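Local coordinates for protein purine nucleoside phosphorylase (Schistosoma mansoni, PDB 6BHB) that probably catalyses the reversible phosphorolysis of purine nucleosides such as inosine and guanosine, releasing the free base and ribose 1-phosphate, at residues Q84-M89 and G220-P225; I115-G120 and A239-A244; V193-G198 and L214-V219. All blocks are in the same frame, centred on the assembly; numbering follows the deposited sequence.

Contact 1 (Q84-M89 and G220-P225). With DS1 (2-aminopyrimidin-5-ol), chain J.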
ATOM      1  N   GLN A  84      20.665  12.873  14.802  1.00 42.66           N
ATOM      2  CA  GLN A  84      20.608  12.121  16.054  1.00 45.99           C
ATOM      3  C   GLN A  84      19.141  12.022  16.459  1.00 50.65           C
ATOM      4  O   GLN A  84      18.593  12.938  17.076  1.00 52.92           O
ATOM      5  CB  GLN A  84      21.451  12.796  17.132  1.00 47.40           C
ATOM      6  CG  GLN A  84      21.508  12.031  18.447  1.00 50.95           C
ATOM      7  CD  GLN A  84      22.411  12.695  19.469  1.00 54.75           C
ATOM      8  OE1 GLN A  84      22.141  13.807  19.924  1.00 53.34           O
ATOM      9  NE2 GLN A  84      23.494  12.017  19.830  1.00 56.57           N
ATOM     10  N   GLY A  85      18.509  10.906  16.106  1.00 53.24           N
ATOM     11  CA  GLY A  85      17.080  10.745  16.283  1.00 53.41           C
ATOM     12  C   GLY A  85      16.355  10.864  14.958  1.00 52.88           C
ATOM     13  O   GLY A  85      15.895  11.947  14.583  1.00 53.51           O
ATOM     14  N   ARG A  86      16.243   9.753  14.241  1.00 48.96           N
ATOM     15  CA  ARG A  86      15.717   9.757  12.887  1.00 47.32           C
ATOM     16  C   ARG A  86      14.206   9.538  12.904  1.00 42.28           C
ATOM     17  O   ARG A  86      13.634   9.029  13.871  1.00 40.07           O
ATOM     18  CB  ARG A  86      16.428   8.689  12.047  1.00 52.36           C
ATOM     19  CG  ARG A  86      15.571   7.521  11.546  1.00 53.42           C
ATOM     20  CD  ARG A  86      16.410   6.272  11.328  1.00 56.35           C
ATOM     21  NE  ARG A  86      16.728   6.013   9.929  1.00 53.81           N
ATOM     22  CZ  ARG A  86      17.489   5.002   9.521  1.00 54.99           C
ATOM     23  NH1 ARG A  86      18.018   4.166  10.405  1.00 53.05           N
ATOM     24  NH2 ARG A  86      17.731   4.826   8.229  1.00 55.47           N
ATOM     25  N   LEU A  87      13.563   9.936  11.810  1.00 39.83           N
ATOM     26  CA  LEU A  87      12.111   9.913  11.699  1.00 38.96           C
ATOM     27  C   LEU A  87      11.668   8.669  10.940  1.00 38.08           C
ATOM     28  O   LEU A  87      12.172   8.391   9.847  1.00 40.38           O
ATOM     29  CB  LEU A  87      11.609  11.173  10.992  1.00 40.81           C
ATOM     30  CG  LEU A  87      11.687  12.478  11.791  1.00 43.90           C
ATOM     31  CD1 LEU A  87      13.123  12.966  11.952  1.00 43.88           C
ATOM     32  CD2 LEU A  87      10.837  13.551  11.132  1.00 45.55           C
ATOM     33  N   HIS A  88      10.726   7.928  11.523  1.00 32.38           N
ATOM     34  CA  HIS A  88      10.168   6.728  10.916  1.00 32.00           C
ATOM     35  C   HIS A  88       8.729   6.983  10.487  1.00 29.37           C
ATOM     36  O   HIS A  88       7.947   7.584  11.230  1.00 27.41           O
ATOM     37  CB  HIS A  88      10.202   5.549  11.887  1.00 35.70           C
ATOM     38  CG  HIS A  88      11.577   5.180  12.342  1.00 39.86           C
ATOM     39  ND1 HIS A  88      12.162   5.727  13.465  1.00 44.13           N
ATOM     40  CD2 HIS A  88      12.482   4.314  11.830  1.00 44.73           C
ATOM     41  CE1 HIS A  88      13.369   5.214  13.623  1.00 48.11           C
ATOM     42  NE2 HIS A  88      13.587   4.355  12.644  1.00 47.10           N
ATOM     43  N   MET A  89       8.377   6.503   9.294  1.00 29.81           N
ATOM     44  CA  MET A  89       7.045   6.754   8.764  1.00 29.31           C
ATOM     45  C   MET A  89       5.965   5.954   9.487  1.00 24.69           C
ATOM     46  O   MET A  89       4.785   6.295   9.372  1.00 25.24           O
ATOM     47  CB  MET A  89       7.025   6.459   7.262  1.00 34.65           C
ATOM     48  CG  MET A  89       7.989   7.344   6.474  1.00 32.39           C
ATOM     49  SD  MET A  89       7.536   7.612   4.743  1.00 37.71           S
ATOM     50  CE  MET A  89       6.012   8.540   4.916  1.00 40.85           C
ATOM     51  N   GLY A 220      13.140  -4.457   6.647  1.00 27.79           N
ATOM     52  CA  GLY A 220      13.177  -3.463   7.701  1.00 30.21           C
ATOM     53  C   GLY A 220      12.121  -2.398   7.482  1.00 29.85           C
ATOM     54  O   GLY A 220      11.376  -2.431   6.499  1.00 27.23           O
ATOM     55  N   MET A 221      12.070  -1.434   8.411  1.00 25.41           N
ATOM     56  CA  MET A 221      11.017  -0.420   8.432  1.00 26.52           C
ATOM     57  C   MET A 221      11.538   0.998   8.197  1.00 25.64           C
ATOM     58  O   MET A 221      10.877   1.962   8.601  1.00 25.44           O
ATOM     59  CB  MET A 221      10.264  -0.454   9.767  1.00 24.71           C
ATOM     60  CG  MET A 221       9.780  -1.823  10.216  1.00 27.97           C
ATOM     61  SD  MET A 221       9.048  -1.762  11.867  1.00 27.00           S
ATOM     62  CE  MET A 221       8.780  -3.504  12.188  1.00 28.33           C
ATOM     63  N   SER A 222      12.696   1.163   7.563  1.00 24.04           N
ATOM     64  CA  SER A 222      13.263   2.499   7.389  1.00 26.04           C
ATOM     65  C   SER A 222      14.115   2.530   6.124  1.00 25.45           C
ATOM     66  O   SER A 222      14.030   1.641   5.273  1.00 25.55           O
ATOM     67  CB  SER A 222      14.085   2.897   8.620  1.00 33.64           C
ATOM     68  OG  SER A 222      15.270   2.122   8.706  1.00 32.88           O
ATOM     69  N   THR A 223      14.916   3.593   5.997  1.00 28.10           N
ATOM     70  CA  THR A 223      15.991   3.711   5.012  1.00 23.35           C
ATOM     71  C   THR A 223      15.495   4.058   3.611  1.00 25.20           C
ATOM     72  O   THR A 223      15.989   5.016   3.006  1.00 25.89           O
ATOM     73  CB  THR A 223      16.822   2.421   4.979  1.00 28.45           C
ATOM     74  OG1 THR A 223      17.387   2.187   6.275  1.00 33.34           O
ATOM     75  CG2 THR A 223      17.961   2.528   3.968  1.00 28.31           C
ATOM     76  N   VAL A 224      14.537   3.298   3.073  1.00 23.28           N
ATOM     77  CA  VAL A 224      14.112   3.512   1.684  1.00 25.43           C
ATOM     78  C   VAL A 224      13.590   4.925   1.468  1.00 23.66           C
ATOM     79  O   VAL A 224      13.909   5.528   0.433  1.00 26.72           O
ATOM     80  CB  VAL A 224      13.117   2.429   1.260  1.00 26.11           C
ATOM     81  CG1 VAL A 224      12.369   2.825  -0.016  1.00 26.31           C
ATOM     82  CG2 VAL A 224      13.847   1.111   1.042  1.00 26.99           C
ATOM     83  N   PRO A 225      12.784   5.510   2.361  1.00 26.49           N
ATOM     84  CA  PRO A 225      12.326   6.891   2.117  1.00 23.15           C
ATOM     85  C   PRO A 225      13.462   7.895   2.007  1.00 26.09           C
ATOM     86  O   PRO A 225      13.442   8.743   1.106  1.00 26.81           O
ATOM     87  CB  PRO A 225      11.425   7.174   3.326  1.00 25.96           C
ATOM     88  CG  PRO A 225      10.956   5.823   3.770  1.00 24.54           C
ATOM     89  CD  PRO A 225      12.121   4.908   3.529  1.00 25.92           C
TER
HETATM   90  C3  DS1 J 309      13.501  -4.919  12.145  0.98 33.87           C
HETATM   91  C2  DS1 J 309      12.539  -5.507  11.394  0.98 30.08           C
HETATM   92  C1  DS1 J 309      12.421  -6.861  11.388  0.98 32.17           C
HETATM   93  O   DS1 J 309      11.681  -4.704  10.621  0.98 39.37           O
HETATM   94  N1  DS1 J 309      13.240  -7.599  12.123  0.98 39.15           N
HETATM   95  N2  DS1 J 309      14.315  -5.660  12.877  0.98 37.59           N
HETATM   96  C   DS1 J 309      14.199  -7.008  12.876  0.98 42.38           C
HETATM   97  N   DS1 J 309      15.098  -7.817  13.684  0.98 57.71           N
HETATM   98  O   HOH W   1      10.381   4.969   7.711  1.00 33.38           O

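Contact 2 (I115-G120 and A239-A244). With DS1 (2-aminopyrimidin-5-ol), chain J; DMS (dimethyl sulfoxide), chain H.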
ATOM      1  N   ILE A 115      24.190   5.524   5.875  1.00 29.89           N
ATOM      2  CA  ILE A 115      23.002   5.111   6.614  1.00 30.21           C
ATOM      3  C   ILE A 115      23.212   3.711   7.179  1.00 34.32           C
ATOM      4  O   ILE A 115      23.759   2.831   6.504  1.00 35.49           O
ATOM      5  CB  ILE A 115      21.744   5.138   5.718  1.00 30.71           C
ATOM      6  CG1 ILE A 115      21.602   6.502   5.033  1.00 30.91           C
ATOM      7  CG2 ILE A 115      20.502   4.825   6.541  1.00 32.71           C
ATOM      8  CD1 ILE A 115      20.483   6.572   4.015  1.00 34.43           C
ATOM      9  N   THR A 116      22.758   3.504   8.417  1.00 33.37           N
ATOM     10  CA  THR A 116      22.736   2.189   9.045  1.00 30.75           C
ATOM     11  C   THR A 116      21.343   1.922   9.603  1.00 31.26           C
ATOM     12  O   THR A 116      20.612   2.851   9.958  1.00 31.45           O
ATOM     13  CB  THR A 116      23.774   2.071  10.180  1.00 30.46           C
ATOM     14  OG1 THR A 116      23.439   2.974  11.242  1.00 34.04           O
ATOM     15  CG2 THR A 116      25.169   2.388   9.674  1.00 29.85           C
ATOM     16  N   ASN A 117      20.977   0.643   9.672  1.00 30.88           N
ATOM     17  CA  ASN A 117      19.688   0.248  10.220  1.00 30.91           C
ATOM     18  C   ASN A 117      19.787  -1.172  10.763  1.00 30.66           C
ATOM     19  O   ASN A 117      20.772  -1.879  10.542  1.00 26.04           O
ATOM     20  CB  ASN A 117      18.573   0.354   9.168  1.00 33.87           C
ATOM     21  CG  ASN A 117      18.755  -0.616   8.008  1.00 32.50           C
ATOM     22  OD1 ASN A 117      19.008  -1.806   8.203  1.00 34.09           O
ATOM     23  ND2 ASN A 117      18.624  -0.106   6.789  1.00 38.46           N
ATOM     24  N   LEU A 118      18.749  -1.573  11.491  1.00 29.17           N
ATOM     25  CA  LEU A 118      18.569  -2.945  11.946  1.00 28.40           C
ATOM     26  C   LEU A 118      17.455  -3.593  11.137  1.00 32.26           C
ATOM     27  O   LEU A 118      16.437  -2.957  10.851  1.00 32.29           O
ATOM     28  CB  LEU A 118      18.228  -2.992  13.437  1.00 32.44           C
ATOM     29  CG  LEU A 118      19.384  -2.681  14.388  1.00 34.94           C
ATOM     30  CD1 LEU A 118      18.956  -1.673  15.439  1.00 42.08           C
ATOM     31  CD2 LEU A 118      19.885  -3.954  15.044  1.00 37.30           C
ATOM     32  N   ALA A 119      17.643  -4.860  10.773  1.00 29.33           N
ATOM     33  CA  ALA A 119      16.716  -5.525   9.870  1.00 25.82           C
ATOM     34  C   ALA A 119      16.670  -7.013  10.182  1.00 29.96           C
ATOM     35  O   ALA A 119      17.531  -7.554  10.881  1.00 32.24           O
ATOM     36  CB  ALA A 119      17.111  -5.301   8.407  1.00 25.83           C
ATOM     37  N   GLY A 120      15.645  -7.673   9.646  1.00 27.72           N
ATOM     38  CA  GLY A 120      15.527  -9.112   9.755  1.00 25.99           C
ATOM     39  C   GLY A 120      16.110  -9.817   8.543  1.00 26.82           C
ATOM     40  O   GLY A 120      16.082  -9.305   7.428  1.00 26.51           O
ATOM     41  N   ALA A 239      24.248   2.256   2.298  1.00 30.46           N
ATOM     42  CA  ALA A 239      23.334   1.778   3.329  1.00 30.40           C
ATOM     43  C   ALA A 239      23.739   0.375   3.752  1.00 30.78           C
ATOM     44  O   ALA A 239      23.961  -0.494   2.901  1.00 32.79           O
ATOM     45  CB  ALA A 239      21.883   1.785   2.832  1.00 29.63           C
ATOM     46  N   VAL A 240      23.837   0.157   5.064  1.00 30.53           N
ATOM     47  CA  VAL A 240      24.253  -1.122   5.630  1.00 31.89           C
ATOM     48  C   VAL A 240      23.240  -1.539   6.687  1.00 27.27           C
ATOM     49  O   VAL A 240      22.878  -0.739   7.557  1.00 26.95           O
ATOM     50  CB  VAL A 240      25.665  -1.045   6.244  1.00 32.21           C
ATOM     51  CG1 VAL A 240      26.098  -2.413   6.764  1.00 35.79           C
ATOM     52  CG2 VAL A 240      26.665  -0.519   5.226  1.00 33.29           C
ATOM     53  N   SER A 241      22.792  -2.790   6.617  1.00 26.56           N
ATOM     54  CA  SER A 241      21.868  -3.350   7.591  1.00 28.78           C
ATOM     55  C   SER A 241      22.606  -4.273   8.552  1.00 31.72           C
ATOM     56  O   SER A 241      23.491  -5.032   8.145  1.00 31.23           O
ATOM     57  CB  SER A 241      20.745  -4.128   6.896  1.00 29.98           C
ATOM     58  OG  SER A 241      19.876  -3.262   6.189  1.00 29.37           O
ATOM     59  N   LEU A 242      22.244  -4.195   9.830  1.00 28.51           N
ATOM     60  CA  LEU A 242      22.694  -5.143  10.840  1.00 30.06           C
ATOM     61  C   LEU A 242      21.581  -6.158  11.072  1.00 30.99           C
ATOM     62  O   LEU A 242      20.448  -5.779  11.384  1.00 29.33           O
ATOM     63  CB  LEU A 242      23.054  -4.427  12.142  1.00 30.04           C
ATOM     64  CG  LEU A 242      23.310  -5.315  13.363  1.00 31.40           C
ATOM     65  CD1 LEU A 242      24.431  -6.309  13.095  1.00 37.73           C
ATOM     66  CD2 LEU A 242      23.634  -4.460  14.578  1.00 33.45           C
ATOM     67  N   ILE A 243      21.902  -7.439  10.912  1.00 29.39           N
ATOM     68  CA  ILE A 243      20.908  -8.503  11.007  1.00 31.99           C
ATOM     69  C   ILE A 243      20.721  -8.885  12.471  1.00 30.44           C
ATOM     70  O   ILE A 243      21.672  -9.294  13.144  1.00 35.35           O
ATOM     71  CB  ILE A 243      21.326  -9.722  10.169  1.00 34.83           C
ATOM     72  CG1 ILE A 243      21.588  -9.310   8.716  1.00 36.21           C
ATOM     73  CG2 ILE A 243      20.266 -10.814  10.239  1.00 31.52           C
ATOM     74  CD1 ILE A 243      20.412  -8.646   8.023  1.00 35.40           C
ATOM     75  N   ALA A 244      19.485  -8.770  12.962  1.00 31.86           N
ATOM     76  CA  ALA A 244      19.175  -9.139  14.336  1.00 36.60           C
ATOM     77  C   ALA A 244      18.663 -10.566  14.473  1.00 35.17           C
ATOM     78  O   ALA A 244      18.706 -11.116  15.579  1.00 39.47           O
ATOM     79  CB  ALA A 244      18.134  -8.179  14.917  1.00 40.76           C
TER
HETATM   80  C3  DS1 J 309      13.501  -4.919  12.145  0.98 33.87           C
HETATM   81  C2  DS1 J 309      12.539  -5.507  11.394  0.98 30.08           C
HETATM   82  C1  DS1 J 309      12.421  -6.861  11.388  0.98 32.17           C
HETATM   83  O   DS1 J 309      11.681  -4.704  10.621  0.98 39.37           O
HETATM   84  N1  DS1 J 309      13.240  -7.599  12.123  0.98 39.15           N
HETATM   85  N2  DS1 J 309      14.315  -5.660  12.877  0.98 37.59           N
HETATM   86  C   DS1 J 309      14.199  -7.008  12.876  0.98 42.38           C
HETATM   87  N   DS1 J 309      15.098  -7.817  13.684  0.98 57.71           N
HETATM   88  S   DMS H 307      16.602   1.299  12.120  1.00 55.13           S
HETATM   89  O   DMS H 307      17.169   0.395  13.165  1.00 46.43           O
HETATM   90  C1  DMS H 307      14.893   0.823  11.744  1.00 53.52           C
HETATM   91  C2  DMS H 307      16.288   2.931  12.842  1.00 54.53           C

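Contact 3 (V193-G198 and L214-V219). With DS1 (2-aminopyrimidin-5-ol), chain J.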
ATOM      1  N   VAL A 193      19.277  -7.477  -1.151  1.00 31.98           N
ATOM      2  CA  VAL A 193      18.157  -6.615  -1.510  1.00 27.74           C
ATOM      3  C   VAL A 193      17.318  -6.361  -0.265  1.00 29.79           C
ATOM      4  O   VAL A 193      16.992  -7.297   0.476  1.00 29.76           O
ATOM      5  CB  VAL A 193      17.309  -7.252  -2.626  1.00 30.94           C
ATOM      6  CG1 VAL A 193      16.067  -6.419  -2.912  1.00 30.15           C
ATOM      7  CG2 VAL A 193      18.140  -7.429  -3.890  1.00 36.05           C
ATOM      8  N   TYR A 194      16.948  -5.102  -0.049  1.00 25.87           N
ATOM      9  CA  TYR A 194      16.239  -4.671   1.151  1.00 25.87           C
ATOM     10  C   TYR A 194      14.762  -4.465   0.829  1.00 26.49           C
ATOM     11  O   TYR A 194      14.421  -3.693  -0.072  1.00 26.10           O
ATOM     12  CB  TYR A 194      16.869  -3.383   1.683  1.00 27.18           C
ATOM     13  CG  TYR A 194      16.246  -2.788   2.930  1.00 25.11           C
ATOM     14  CD1 TYR A 194      16.800  -3.014   4.185  1.00 24.38           C
ATOM     15  CD2 TYR A 194      15.128  -1.967   2.849  1.00 26.29           C
ATOM     16  CE1 TYR A 194      16.244  -2.455   5.326  1.00 27.42           C
ATOM     17  CE2 TYR A 194      14.566  -1.403   3.983  1.00 26.10           C
ATOM     18  CZ  TYR A 194      15.127  -1.647   5.217  1.00 26.25           C
ATOM     19  OH  TYR A 194      14.564  -1.083   6.341  1.00 24.45           O
ATOM     20  N   ALA A 195      13.892  -5.154   1.563  1.00 26.25           N
ATOM     21  CA  ALA A 195      12.451  -4.976   1.439  1.00 27.54           C
ATOM     22  C   ALA A 195      11.968  -3.998   2.503  1.00 30.08           C
ATOM     23  O   ALA A 195      12.334  -4.119   3.677  1.00 28.24           O
ATOM     24  CB  ALA A 195      11.718  -6.311   1.579  1.00 30.40           C
ATOM     25  N   PHE A 196      11.146  -3.034   2.087  1.00 27.68           N
ATOM     26  CA  PHE A 196      10.630  -1.992   2.971  1.00 25.61           C
ATOM     27  C   PHE A 196       9.244  -2.403   3.461  1.00 29.71           C
ATOM     28  O   PHE A 196       8.278  -2.399   2.690  1.00 27.78           O
ATOM     29  CB  PHE A 196      10.593  -0.652   2.237  1.00 26.07           C
ATOM     30  CG  PHE A 196      10.096   0.508   3.070  1.00 27.16           C
ATOM     31  CD1 PHE A 196      10.071   0.448   4.455  1.00 29.70           C
ATOM     32  CD2 PHE A 196       9.653   1.667   2.450  1.00 28.86           C
ATOM     33  CE1 PHE A 196       9.612   1.522   5.203  1.00 29.19           C
ATOM     34  CE2 PHE A 196       9.195   2.741   3.192  1.00 30.49           C
ATOM     35  CZ  PHE A 196       9.174   2.668   4.570  1.00 31.48           C
ATOM     36  N   ASN A 197       9.156  -2.765   4.740  1.00 25.67           N
ATOM     37  CA  ASN A 197       7.890  -3.031   5.415  1.00 25.91           C
ATOM     38  C   ASN A 197       7.508  -1.798   6.225  1.00 24.87           C
ATOM     39  O   ASN A 197       8.259  -1.380   7.113  1.00 27.65           O
ATOM     40  CB  ASN A 197       8.008  -4.261   6.320  1.00 26.70           C
ATOM     41  CG  ASN A 197       6.887  -4.352   7.342  1.00 26.87           C
ATOM     42  OD1 ASN A 197       5.740  -3.993   7.070  1.00 23.67           O
ATOM     43  ND2 ASN A 197       7.220  -4.841   8.530  1.00 28.61           N
ATOM     44  N   GLY A 198       6.348  -1.218   5.918  1.00 26.91           N
ATOM     45  CA  GLY A 198       5.946   0.015   6.581  1.00 29.41           C
ATOM     46  C   GLY A 198       5.988  -0.081   8.094  1.00 26.69           C
ATOM     47  O   GLY A 198       6.381   0.869   8.776  1.00 26.75           O
ATOM     48  N   LEU A 214      10.024 -13.971  -3.160  1.00 34.44           N
ATOM     49  CA  LEU A 214      10.151 -12.809  -4.032  1.00 35.75           C
ATOM     50  C   LEU A 214      11.590 -12.342  -4.215  1.00 40.98           C
ATOM     51  O   LEU A 214      11.816 -11.349  -4.916  1.00 39.54           O
ATOM     52  CB  LEU A 214       9.307 -11.653  -3.484  1.00 33.15           C
ATOM     53  CG  LEU A 214       7.802 -11.903  -3.425  1.00 32.79           C
ATOM     54  CD1 LEU A 214       7.085 -10.738  -2.764  1.00 36.72           C
ATOM     55  CD2 LEU A 214       7.239 -12.149  -4.813  1.00 40.34           C
ATOM     56  N   GLY A 215      12.560 -13.018  -3.612  1.00 43.63           N
ATOM     57  CA  GLY A 215      13.950 -12.658  -3.794  1.00 47.36           C
ATOM     58  C   GLY A 215      14.470 -11.587  -2.863  1.00 46.03           C
ATOM     59  O   GLY A 215      15.483 -10.953  -3.181  1.00 41.46           O
ATOM     60  N   CYS A 216      13.816 -11.360  -1.727  1.00 38.64           N
ATOM     61  CA  CYS A 216      14.291 -10.398  -0.743  1.00 36.28           C
ATOM     62  C   CYS A 216      15.313 -11.055   0.174  1.00 34.70           C
ATOM     63  O   CYS A 216      15.152 -12.212   0.574  1.00 40.98           O
ATOM     64  CB  CYS A 216      13.127  -9.848   0.083  1.00 33.84           C
ATOM     65  SG  CYS A 216      11.841  -9.046  -0.893  1.00 40.88           S
ATOM     66  N   ASP A 217      16.366 -10.309   0.508  1.00 33.23           N
ATOM     67  CA  ASP A 217      17.406 -10.798   1.405  1.00 33.65           C
ATOM     68  C   ASP A 217      17.239 -10.315   2.840  1.00 30.23           C
ATOM     69  O   ASP A 217      17.595 -11.048   3.769  1.00 32.50           O
ATOM     70  CB  ASP A 217      18.790 -10.378   0.896  1.00 31.30           C
ATOM     71  CG  ASP A 217      19.117 -10.977  -0.458  1.00 36.87           C
ATOM     72  OD1 ASP A 217      19.279 -12.214  -0.540  1.00 39.35           O
ATOM     73  OD2 ASP A 217      19.221 -10.212  -1.441  1.00 35.00           O
ATOM     74  N   VAL A 218      16.719  -9.103   3.047  1.00 29.63           N
ATOM     75  CA  VAL A 218      16.487  -8.565   4.382  1.00 27.18           C
ATOM     76  C   VAL A 218      15.219  -7.722   4.338  1.00 25.12           C
ATOM     77  O   VAL A 218      14.750  -7.326   3.269  1.00 29.74           O
ATOM     78  CB  VAL A 218      17.682  -7.724   4.901  1.00 30.90           C
ATOM     79  CG1 VAL A 218      18.988  -8.502   4.778  1.00 35.89           C
ATOM     80  CG2 VAL A 218      17.789  -6.397   4.162  1.00 32.56           C
ATOM     81  N   VAL A 219      14.662  -7.440   5.517  1.00 23.42           N
ATOM     82  CA  VAL A 219      13.444  -6.643   5.639  1.00 26.30           C
ATOM     83  C   VAL A 219      13.575  -5.705   6.832  1.00 26.98           C
ATOM     84  O   VAL A 219      14.048  -6.102   7.903  1.00 23.64           O
ATOM     85  CB  VAL A 219      12.191  -7.538   5.779  1.00 28.47           C
ATOM     86  CG1 VAL A 219      12.340  -8.512   6.944  1.00 31.45           C
ATOM     87  CG2 VAL A 219      10.938  -6.688   5.936  1.00 27.48           C
TER
HETATM   88  C3  DS1 J 309      13.501  -4.919  12.145  0.98 33.87           C
HETATM   89  C2  DS1 J 309      12.539  -5.507  11.394  0.98 30.08           C
HETATM   90  C1  DS1 J 309      12.421  -6.861  11.388  0.98 32.17           C
HETATM   91  O   DS1 J 309      11.681  -4.704  10.621  0.98 39.37           O
HETATM   92  N1  DS1 J 309      13.240  -7.599  12.123  0.98 39.15           N
HETATM   93  N2  DS1 J 309      14.315  -5.660  12.877  0.98 37.59           N
HETATM   94  C   DS1 J 309      14.199  -7.008  12.876  0.98 42.38           C
HETATM   95  N   DS1 J 309      15.098  -7.817  13.684  0.98 57.71           N

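Contact 1 (Q84-M89 and G220-P225)
R86 points at the 220-225 segment, and H88 brings the end of its ring up to S222. The guanidinium of R86 passes beneath the S222 hydroxyl, whose OG sits 3.5 Å above the plane of that R86 group, displaced toward its rim. H88 instead offers its ring edge, with CD2 3.9 Å from S222 CB. The two side chains also pack on each other, R86 CG lying over one face of the H88 imidazole. Chi1 of S222 (69°) places OG between the backbone N and the carbonyl carbon, where it hydrogen-bonds T223 OG1 at 3.2 Å. Outside partners hold the polar ends: R86 forms a salt bridge with E226 and bonds the T116 carbonyl, while T223 OG1 pairs with the N117 amide. Farther along, M89 SD slides past P225 CG at 4.0 Å. A water joins the backbones, accepting from M89 N (3.0 Å) and donating to M221 O (3.2 Å). The M221 side chain runs out extended, away from 84-89, its CG 3.5 Å from the hydroxyl O of 2-aminopyrimidin-5-ol, and packs on F161 of the second subunit. An Arg-x-His loop facing Met-Ser-Thr is consistent with the phosphate and ribose region of the active site in trimeric purine nucleoside phosphorylases.

Contact 2 (I115-G120 and A239-A244)
I115-G120 and A239-A244 are adjacent parallel strands in the central mixed sheet of the phosphorylase fold, and their C-terminal ends form part of the ligand pocket. The segment axes approach to 4.5 Å and are turned 36° against each other. Five backbone bonds join them in the alternating parallel pattern: I115 O takes V240 N, V240 O takes N117 N, N117 O takes L242 N, L242 O takes A119 N, and A119 O takes A244 N. On the face bearing N117 and S241, a side-chain bond adds to these. With chi1 at 65°, N117 swings its amide across to the neighbouring strand, and S241 OG donates to N117 OD1 over 2.6 Å, in the amide plane and on a lone pair of the oxygen. On the other face, L118 and L242 lie side by side and point the same way, CD2 of L118 being 3.8 Å from CD2 of L242; V262 and R269 of helix 259-283 pack there. L118 N, which bonds no atom of 239-244, donates to the O of a dimethyl sulfoxide, probably from the crystallisation liquor, at 3.0 Å. At the strand ends 2-aminopyrimidin-5-ol, hydrogen-bonded to N245, brings its amino N to 3.3 Å from A244 CB.

Contact 3 (V193-G198 and L214-V219)
V193 is gripped at both of its backbone polar atoms by the opposite segment. Its N donates to D217 OD2 over 2.8 Å, with an N-H...O angle of 158°, reaching the anti lone pair of that carboxylate oxygen. Its O accepts twice, from D217 N (3.1 Å) and from V218 N (3.2 Å). Two residues on, A195 N bonds V218 O at 2.9 Å, the regular parallel pairing of strands 189-196 and 218-220. Apolar contacts lie on both faces. Y194, its CG anti to the backbone N (chi1 180°), crosses V218 at about a right angle, CD1 of Y194 being 3.5 Å from CG2 of V218. On the face bearing A195 and V219, A195 CB meets C216 SG at 3.7 Å, and N197 CB rests on V219 CG2 at 3.8 Å. In the second shell, N123 ND2 bonds D217 OD1, and the Y194 hydroxyl reaches the backbone of S222. Helix 205-213 completes the beta-alpha-beta unit and ends in a Schellman motif at G215; beside it, L214 packs on L214 of both other subunits. Since an N-H points at each carboxylate oxygen of D217, from N123 at OD1 and V193 at OD2, the group is probably ionised while standing in for a backbone acceptor just before the second strand begins.

How the contacts relate
Along the chain the segments run 84-89, 115-120, 193-198, 214-219, 220-225 and 239-244, so contacts 1 and 2 interlock in sequence, while the short beta-alpha-beta unit of contact 3 falls within the span of each. Contact centres lie about 11 Å apart between 1 and 2 and between 2 and 3, and about 15 Å between 1 and 3. Contacts 2 and 3 share the mixed sheet: strand 218-220 runs antiparallel beside strand 112-121, with V219 O accepting from G120 N. Segment 220-225 of contact 1 continues from the end of that short strand into helix 224-232. All three touch 2-aminopyrimidin-5-ol, so sheet ends and loops together shape one pocket, while contacts 1 and 3 also meet the second subunit.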